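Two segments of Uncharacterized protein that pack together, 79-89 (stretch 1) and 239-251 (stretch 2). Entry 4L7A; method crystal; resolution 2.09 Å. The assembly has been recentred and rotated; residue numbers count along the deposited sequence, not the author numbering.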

ATOM      1  N   GLU A  79       9.136   9.540   8.563  1.00 28.17           N
ATOM      2  CA  GLU A  79       8.864  10.185   9.846  1.00 28.40           C
ATOM      3  C   GLU A  79       8.993   9.228  11.040  1.00 27.49           C
ATOM      4  O   GLU A  79       9.510   9.584  12.081  1.00 25.59           O
ATOM      5  CB  GLU A  79       7.451  10.777   9.839  1.00 27.72           C
ATOM      6  CG  GLU A  79       7.161  11.727  10.977  1.00 29.18           C
ATOM      7  CD  GLU A  79       5.731  12.292  10.905  1.00 29.69           C
ATOM      8  OE1 GLU A  79       5.241  12.714   9.834  1.00 29.58           O
ATOM      9  OE2 GLU A  79       5.080  12.277  11.939  1.00 29.84           O
ATOM     10  N   VAL A  80       8.491   8.013  10.900  1.00 27.13           N
ATOM     11  CA  VAL A  80       8.507   7.099  12.027  1.00 25.79           C
ATOM     12  C   VAL A  80       9.711   6.173  12.073  1.00 26.98           C
ATOM     13  O   VAL A  80      10.195   5.890  13.150  1.00 25.99           O
ATOM     14  CB  VAL A  80       7.225   6.302  12.053  1.00 24.97           C
ATOM     15  CG1 VAL A  80       7.211   5.327  13.243  1.00 24.87           C
ATOM     16  CG2 VAL A  80       6.054   7.296  12.171  1.00 23.34           C
ATOM     17  N   GLY A  81      10.179   5.667  10.932  1.00 26.11           N
ATOM     18  CA  GLY A  81      11.281   4.674  10.933  1.00 25.41           C
ATOM     19  C   GLY A  81      12.623   5.181  10.427  1.00 26.35           C
ATOM     20  O   GLY A  81      13.619   4.526  10.585  1.00 26.63           O
ATOM     21  N   GLY A  82      12.652   6.348   9.792  1.00 27.17           N
ATOM     22  CA  GLY A  82      13.890   6.847   9.214  1.00 27.77           C
ATOM     23  C   GLY A  82      14.028   6.371   7.774  1.00 28.31           C
ATOM     24  O   GLY A  82      13.370   5.425   7.342  1.00 26.76           O
ATOM     25  N   LEU A  83      14.938   7.022   7.062  1.00 30.94           N
ATOM     26  CA  LEU A  83      15.133   6.862   5.649  1.00 32.16           C
ATOM     27  C   LEU A  83      15.572   5.437   5.348  1.00 31.10           C
ATOM     28  O   LEU A  83      15.102   4.834   4.367  1.00 28.20           O
ATOM     29  CB  LEU A  83      16.139   7.865   5.125  1.00 35.30           C
ATOM     30  CG  LEU A  83      16.292   7.824   3.612  1.00 42.48           C
ATOM     31  CD1 LEU A  83      15.077   8.473   2.950  1.00 44.55           C
ATOM     32  CD2 LEU A  83      17.628   8.506   3.140  1.00 46.90           C
ATOM     33  N   ASP A  84      16.373   4.862   6.229  1.00 28.23           N
ATOM     34  CA  ASP A  84      16.879   3.510   6.010  1.00 30.32           C
ATOM     35  C   ASP A  84      15.801   2.466   6.032  1.00 27.40           C
ATOM     36  O   ASP A  84      15.794   1.531   5.241  1.00 26.93           O
ATOM     37  CB  ASP A  84      17.922   3.161   7.063  1.00 34.98           C
ATOM     38  CG  ASP A  84      19.225   3.885   6.827  1.00 37.96           C
ATOM     39  OD1 ASP A  84      19.497   4.215   5.675  1.00 38.49           O
ATOM     40  OD2 ASP A  84      19.971   4.156   7.781  1.00 43.06           O
ATOM     41  N   PHE A  85      14.841   2.658   6.909  1.00 28.18           N
ATOM     42  CA  PHE A  85      13.672   1.761   6.963  1.00 26.05           C
ATOM     43  C   PHE A  85      12.875   1.865   5.675  1.00 23.37           C
ATOM     44  O   PHE A  85      12.543   0.864   5.006  1.00 23.06           O
ATOM     45  CB  PHE A  85      12.811   2.143   8.178  1.00 24.75           C
ATOM     46  CG  PHE A  85      11.456   1.532   8.173  1.00 22.57           C
ATOM     47  CD1 PHE A  85      11.296   0.191   8.468  1.00 22.62           C
ATOM     48  CD2 PHE A  85      10.350   2.295   7.928  1.00 22.47           C
ATOM     49  CE1 PHE A  85      10.064  -0.390   8.475  1.00 21.84           C
ATOM     50  CE2 PHE A  85       9.056   1.730   7.949  1.00 22.01           C
ATOM     51  CZ  PHE A  85       8.916   0.383   8.214  1.00 21.40           C
ATOM     52  N   THR A  86      12.570   3.098   5.290  1.00 23.45           N
ATOM     53  CA  THR A  86      11.790   3.323   4.064  1.00 22.71           C
ATOM     54  C   THR A  86      12.444   2.679   2.884  1.00 22.91           C
ATOM     55  O   THR A  86      11.783   1.980   2.120  1.00 23.53           O
ATOM     56  CB  THR A  86      11.573   4.825   3.802  1.00 22.46           C
ATOM     57  OG1 THR A  86      11.079   5.418   4.996  1.00 21.50           O
ATOM     58  CG2 THR A  86      10.557   5.073   2.680  1.00 22.11           C
ATOM     59  N   ARG A  87      13.754   2.870   2.757  1.00 23.73           N
ATOM     60  CA  ARG A  87      14.491   2.282   1.662  1.00 24.73           C
ATOM     61  C   ARG A  87      14.473   0.779   1.728  1.00 23.56           C
ATOM     62  O   ARG A  87      14.557   0.134   0.703  1.00 23.40           O
ATOM     63  CB  ARG A  87      15.956   2.802   1.598  1.00 26.91           C
ATOM     64  CG  ARG A  87      16.038   4.267   1.126  1.00 30.40           C
ATOM     65  CD  ARG A  87      17.361   4.966   1.519  1.00 33.55           C
ATOM     66  NE  ARG A  87      18.467   4.368   0.784  1.00 37.35           N
ATOM     67  CZ  ARG A  87      18.744   4.582  -0.517  1.00 42.56           C
ATOM     68  NH1 ARG A  87      18.001   5.383  -1.288  1.00 43.57           N
ATOM     69  NH2 ARG A  87      19.798   4.000  -1.070  1.00 43.98           N
ATOM     70  N   ALA A  88      14.422   0.201   2.932  1.00 23.93           N
ATOM     71  CA  ALA A  88      14.522  -1.254   3.056  1.00 24.62           C
ATOM     72  C   ALA A  88      13.317  -2.005   2.504  1.00 25.57           C
ATOM     73  O   ALA A  88      13.451  -3.154   2.161  1.00 28.24           O
ATOM     74  CB  ALA A  88      14.750  -1.674   4.507  1.00 24.87           C
ATOM     75  N   CYS A  89      12.142  -1.383   2.468  1.00 25.13           N
ATOM     76  CA  CYS A  89      10.969  -2.044   1.936  1.00 24.54           C
ATOM     77  C   CYS A  89      10.341  -1.360   0.722  1.00 24.18           C
ATOM     78  O   CYS A  89       9.168  -1.531   0.485  1.00 25.58           O
ATOM     79  CB  CYS A  89       9.926  -2.217   3.032  1.00 23.79           C
ATOM     80  SG  CYS A  89       9.503  -0.762   3.964  1.00 23.93           S
ATOM     81  N   TYR A 239       7.514  -7.264  16.668  1.00 25.55           N
ATOM     82  CA  TYR A 239       8.393  -7.505  15.555  1.00 24.91           C
ATOM     83  C   TYR A 239       8.846  -6.168  14.921  1.00 26.63           C
ATOM     84  O   TYR A 239      10.051  -5.982  14.652  1.00 26.73           O
ATOM     85  CB  TYR A 239       7.689  -8.340  14.479  1.00 24.99           C
ATOM     86  CG  TYR A 239       8.400  -8.340  13.118  1.00 23.64           C
ATOM     87  CD1 TYR A 239       9.580  -9.069  12.915  1.00 23.83           C
ATOM     88  CD2 TYR A 239       7.913  -7.596  12.054  1.00 23.48           C
ATOM     89  CE1 TYR A 239      10.247  -9.059  11.675  1.00 22.49           C
ATOM     90  CE2 TYR A 239       8.567  -7.583  10.812  1.00 22.13           C
ATOM     91  CZ  TYR A 239       9.740  -8.311  10.644  1.00 22.52           C
ATOM     92  OH  TYR A 239      10.367  -8.275   9.402  1.00 24.75           O
HETATM   93  N   MSE A 240       7.907  -5.252  14.671  1.00 23.33           N
HETATM   94  CA  MSE A 240       8.312  -4.004  14.026  1.00 24.55           C
HETATM   95  C   MSE A 240       9.275  -3.228  14.950  1.00 25.42           C
HETATM   96  O   MSE A 240      10.251  -2.616  14.461  1.00 22.68           O
HETATM   97  CB  MSE A 240       7.125  -3.176  13.660  1.00 24.62           C
HETATM   98  CG  MSE A 240       6.223  -3.839  12.647  1.00 25.58           C
HETATM   99 SE   MSE A 240       7.120  -3.960  10.915  0.75 25.79          SE
HETATM  100  CE  MSE A 240       6.924  -2.110  10.355  1.00 25.07           C
ATOM    101  N   LYS A 241       9.009  -3.295  16.261  1.00 25.25           N
ATOM    102  CA  LYS A 241       9.901  -2.686  17.259  1.00 29.59           C
ATOM    103  C   LYS A 241      11.300  -3.359  17.328  1.00 28.71           C
ATOM    104  O   LYS A 241      12.329  -2.704  17.146  1.00 33.76           O
ATOM    105  CB  LYS A 241       9.246  -2.702  18.636  1.00 30.88           C
ATOM    106  CG  LYS A 241      10.081  -2.083  19.705  1.00 32.53           C
ATOM    107  CD  LYS A 241       9.272  -1.983  21.001  1.00 35.38           C
ATOM    108  CE  LYS A 241      10.079  -2.530  22.144  1.00 38.80           C
ATOM    109  NZ  LYS A 241       9.733  -1.915  23.448  1.00 42.62           N
ATOM    110  N   ASP A 242      11.336  -4.659  17.529  1.00 27.89           N
ATOM    111  CA  ASP A 242      12.594  -5.342  17.720  1.00 28.95           C
ATOM    112  C   ASP A 242      13.442  -5.360  16.438  1.00 28.31           C
ATOM    113  O   ASP A 242      14.633  -5.212  16.523  1.00 27.30           O
ATOM    114  CB  ASP A 242      12.395  -6.788  18.203  1.00 29.04           C
ATOM    115  CG  ASP A 242      11.705  -6.887  19.561  1.00 30.87           C
ATOM    116  OD1 ASP A 242      11.620  -5.856  20.268  1.00 31.27           O
ATOM    117  OD2 ASP A 242      11.221  -8.001  19.882  1.00 29.18           O
ATOM    118  N   SER A 243      12.821  -5.554  15.274  1.00 25.74           N
ATOM    119  CA  SER A 243      13.562  -5.765  14.053  1.00 25.96           C
ATOM    120  C   SER A 243      13.800  -4.477  13.282  1.00 25.69           C
ATOM    121  O   SER A 243      14.773  -4.387  12.580  1.00 24.77           O
ATOM    122  CB  SER A 243      12.829  -6.778  13.144  1.00 26.19           C
ATOM    123  OG  SER A 243      12.858  -8.063  13.756  1.00 28.49           O
ATOM    124  N   TRP A 244      12.888  -3.499  13.369  1.00 25.07           N
ATOM    125  CA  TRP A 244      13.019  -2.310  12.539  1.00 23.99           C
ATOM    126  C   TRP A 244      13.014  -0.994  13.294  1.00 25.02           C
ATOM    127  O   TRP A 244      13.057   0.055  12.676  1.00 23.89           O
ATOM    128  CB  TRP A 244      11.928  -2.314  11.451  1.00 23.33           C
ATOM    129  CG  TRP A 244      12.002  -3.526  10.585  1.00 22.25           C
ATOM    130  CD1 TRP A 244      11.247  -4.658  10.684  1.00 21.22           C
ATOM    131  CD2 TRP A 244      12.952  -3.759   9.535  1.00 21.40           C
ATOM    132  NE1 TRP A 244      11.603  -5.554   9.701  1.00 20.87           N
ATOM    133  CE2 TRP A 244      12.681  -5.054   9.013  1.00 21.76           C
ATOM    134  CE3 TRP A 244      13.943  -2.976   8.934  1.00 21.98           C
ATOM    135  CZ2 TRP A 244      13.387  -5.590   7.916  1.00 21.56           C
ATOM    136  CZ3 TRP A 244      14.679  -3.519   7.859  1.00 22.75           C
ATOM    137  CH2 TRP A 244      14.376  -4.811   7.358  1.00 22.42           C
ATOM    138  N   GLN A 245      12.939  -1.051  14.622  1.00 26.64           N
ATOM    139  CA  GLN A 245      12.827   0.150  15.468  1.00 28.10           C
ATOM    140  C   GLN A 245      11.664   1.029  15.043  1.00 25.34           C
ATOM    141  O   GLN A 245      11.747   2.215  15.048  1.00 25.96           O
ATOM    142  CB  GLN A 245      14.136   0.927  15.500  1.00 29.30           C
ATOM    143  CG  GLN A 245      15.283   0.109  16.097  1.00 31.71           C
ATOM    144  CD  GLN A 245      15.826  -0.975  15.154  1.00 32.61           C
ATOM    145  OE1 GLN A 245      16.140  -0.722  13.988  1.00 35.77           O
ATOM    146  NE2 GLN A 245      15.924  -2.191  15.659  1.00 34.44           N
ATOM    147  N   VAL A 246      10.555   0.428  14.676  1.00 24.04           N
ATOM    148  CA  VAL A 246       9.410   1.207  14.271  1.00 23.59           C
ATOM    149  C   VAL A 246       8.315   0.984  15.294  1.00 23.23           C
ATOM    150  O   VAL A 246       8.005  -0.150  15.628  1.00 22.31           O
ATOM    151  CB  VAL A 246       8.919   0.743  12.868  1.00 23.22           C
ATOM    152  CG1 VAL A 246       7.504   1.217  12.602  1.00 24.02           C
ATOM    153  CG2 VAL A 246       9.848   1.200  11.808  1.00 24.57           C
ATOM    154  N   ASP A 247       7.701   2.075  15.725  1.00 25.10           N
ATOM    155  CA  ASP A 247       6.519   2.051  16.582  1.00 25.00           C
ATOM    156  C   ASP A 247       5.281   1.994  15.640  1.00 22.98           C
ATOM    157  O   ASP A 247       4.913   2.984  15.006  1.00 20.11           O
ATOM    158  CB  ASP A 247       6.546   3.298  17.464  1.00 27.34           C
ATOM    159  CG  ASP A 247       5.306   3.436  18.349  1.00 29.26           C
ATOM    160  OD1 ASP A 247       4.273   2.740  18.125  1.00 29.01           O
ATOM    161  OD2 ASP A 247       5.357   4.305  19.256  1.00 32.56           O
ATOM    162  N   LEU A 248       4.664   0.830  15.545  1.00 22.21           N
ATOM    163  CA  LEU A 248       3.638   0.634  14.581  1.00 23.43           C
ATOM    164  C   LEU A 248       2.342   1.473  14.859  1.00 24.12           C
ATOM    165  O   LEU A 248       1.726   1.999  13.919  1.00 22.07           O
ATOM    166  CB  LEU A 248       3.265  -0.844  14.501  1.00 24.65           C
ATOM    167  CG  LEU A 248       2.418  -1.246  13.277  1.00 25.50           C
ATOM    168  CD1 LEU A 248       3.261  -1.178  12.028  1.00 25.69           C
ATOM    169  CD2 LEU A 248       1.878  -2.660  13.432  1.00 27.02           C
ATOM    170  N   ASP A 249       1.949   1.606  16.125  1.00 23.82           N
ATOM    171  CA  ASP A 249       0.780   2.448  16.475  1.00 25.88           C
ATOM    172  C   ASP A 249       1.023   3.891  16.059  1.00 24.99           C
ATOM    173  O   ASP A 249       0.148   4.531  15.458  1.00 25.42           O
ATOM    174  CB  ASP A 249       0.383   2.352  17.976  1.00 27.62           C
ATOM    175  CG  ASP A 249      -1.005   2.960  18.257  1.00 33.15           C
ATOM    176  OD1 ASP A 249      -2.021   2.706  17.513  1.00 37.65           O
ATOM    177  OD2 ASP A 249      -1.114   3.733  19.226  1.00 39.05           O
ATOM    178  N   LEU A 250       2.221   4.387  16.327  1.00 23.48           N
ATOM    179  CA  LEU A 250       2.581   5.718  15.893  1.00 23.65           C
ATOM    180  C   LEU A 250       2.507   5.840  14.366  1.00 22.86           C
ATOM    181  O   LEU A 250       2.023   6.840  13.851  1.00 22.15           O
ATOM    182  CB  LEU A 250       3.982   6.050  16.388  1.00 24.28           C
ATOM    183  CG  LEU A 250       4.481   7.427  15.992  1.00 25.74           C
ATOM    184  CD1 LEU A 250       3.514   8.495  16.503  1.00 25.55           C
ATOM    185  CD2 LEU A 250       5.970   7.648  16.511  1.00 26.66           C
ATOM    186  N   LEU A 251       3.039   4.838  13.662  1.00 21.94           N
ATOM    187  CA  LEU A 251       3.026   4.832  12.202  1.00 23.12           C
ATOM    188  C   LEU A 251       1.588   4.837  11.685  1.00 21.34           C
ATOM    189  O   LEU A 251       1.264   5.581  10.763  1.00 21.09           O
ATOM    190  CB  LEU A 251       3.829   3.663  11.601  1.00 21.65           C
ATOM    191  CG  LEU A 251       3.893   3.541  10.061  1.00 21.76           C
ATOM    192  CD1 LEU A 251       4.475   4.750   9.414  1.00 22.27           C
ATOM    193  CD2 LEU A 251       4.746   2.382   9.675  1.00 21.80           C
TER
HETATM  194  O   HOH W   1       9.369   4.375  15.998  1.00 42.43           O

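Two helical segments, each interrupted by a break, meet here almost entirely through apolar side chains. Helix 83-88 and helix 239-244 cross at 105°, close to perpendicular, and their axes come no nearer than 12.7 Å. At that spacing the backbones do not interlock; the gap is filled by side chains, and the nearest CA atoms lie at the breaks, Gly81 CA and Val246 CA, 5.2 Å apart. No direct hydrogen bond joins the stretches, and they bury 441 Å² between them.

Glu79 makes no contact with stretch 2, and its carboxylate is bonded elsewhere in the structure. The packing begins at Val80, which points toward the other stretch and has the largest covered area of any residue here. In the t rotamer, Val80 CG1 is set 4.2 Å from Val246 CG1 and 3.7 Å from the backbone atom Asp247 O, while Val80 CG2 lies 4.1 Å from Leu250 CG and 4.1 Å from Leu251 CD1. One branched side chain thus meets both the loop and the first turn of the following helix. That helix start carries its own cap: Asp247 OD1 accepts from Leu250 N at 3.2 Å, nearly linear. Beside this apolar patch, one water bonds to three backbone atoms. The water O accepts from Asp247 N at 2.9 Å and donates weakly to Val80 O at 3.3 Å and to Gln245 O at 3.4 Å, linking the stretches where they make no direct bond.

Gly81 shows the value of an absent side chain. Gly81 CA sits 3.9 Å from Val246 CG2; an ideal CB on Gly81 would be tight against Val246 CG2 and would clash with Phe85 CD2. Gly82 is glycine for a different reason: with phi at 90° and psi at 164°, a CB would jam against the preceding carbonyl oxygen. It touches nothing in stretch 2, yet it turns the chain and precedes the next helix, where Gly82 O accepts from Thr86 N at 3.2 Å.

Leu83 and Asp84 lie beyond contact, and the next anchor is Phe85. Its CA-to-CB bond points sideways, but the t rotamer carries the ring to stretch 2. Val246 CG2 sits over one face, 3.6 Å from the Phe85 ring centroid and just 8° off the normal, a CH-pi contact that lays a methyl on the pi cloud. Around the same ring, Phe85 CZ lies 3.8 Å from the selenomethionine methyl Met240 CE, and Phe85 CD1 lies 3.9 Å from Trp244 CB, so the aromatic group is packed by three apolar partners.

Thr86 and Arg87 are out of reach. Ala88, one helical turn after Phe85, points toward stretch 2 and places Ala88 CB 3.8 Å from Trp244 CZ3, a methyl beside one carbon of the indole. The polar atom of that indole is satisfied within its own stretch: Trp244 NE1 donates to Tyr239 OH at 3.0 Å.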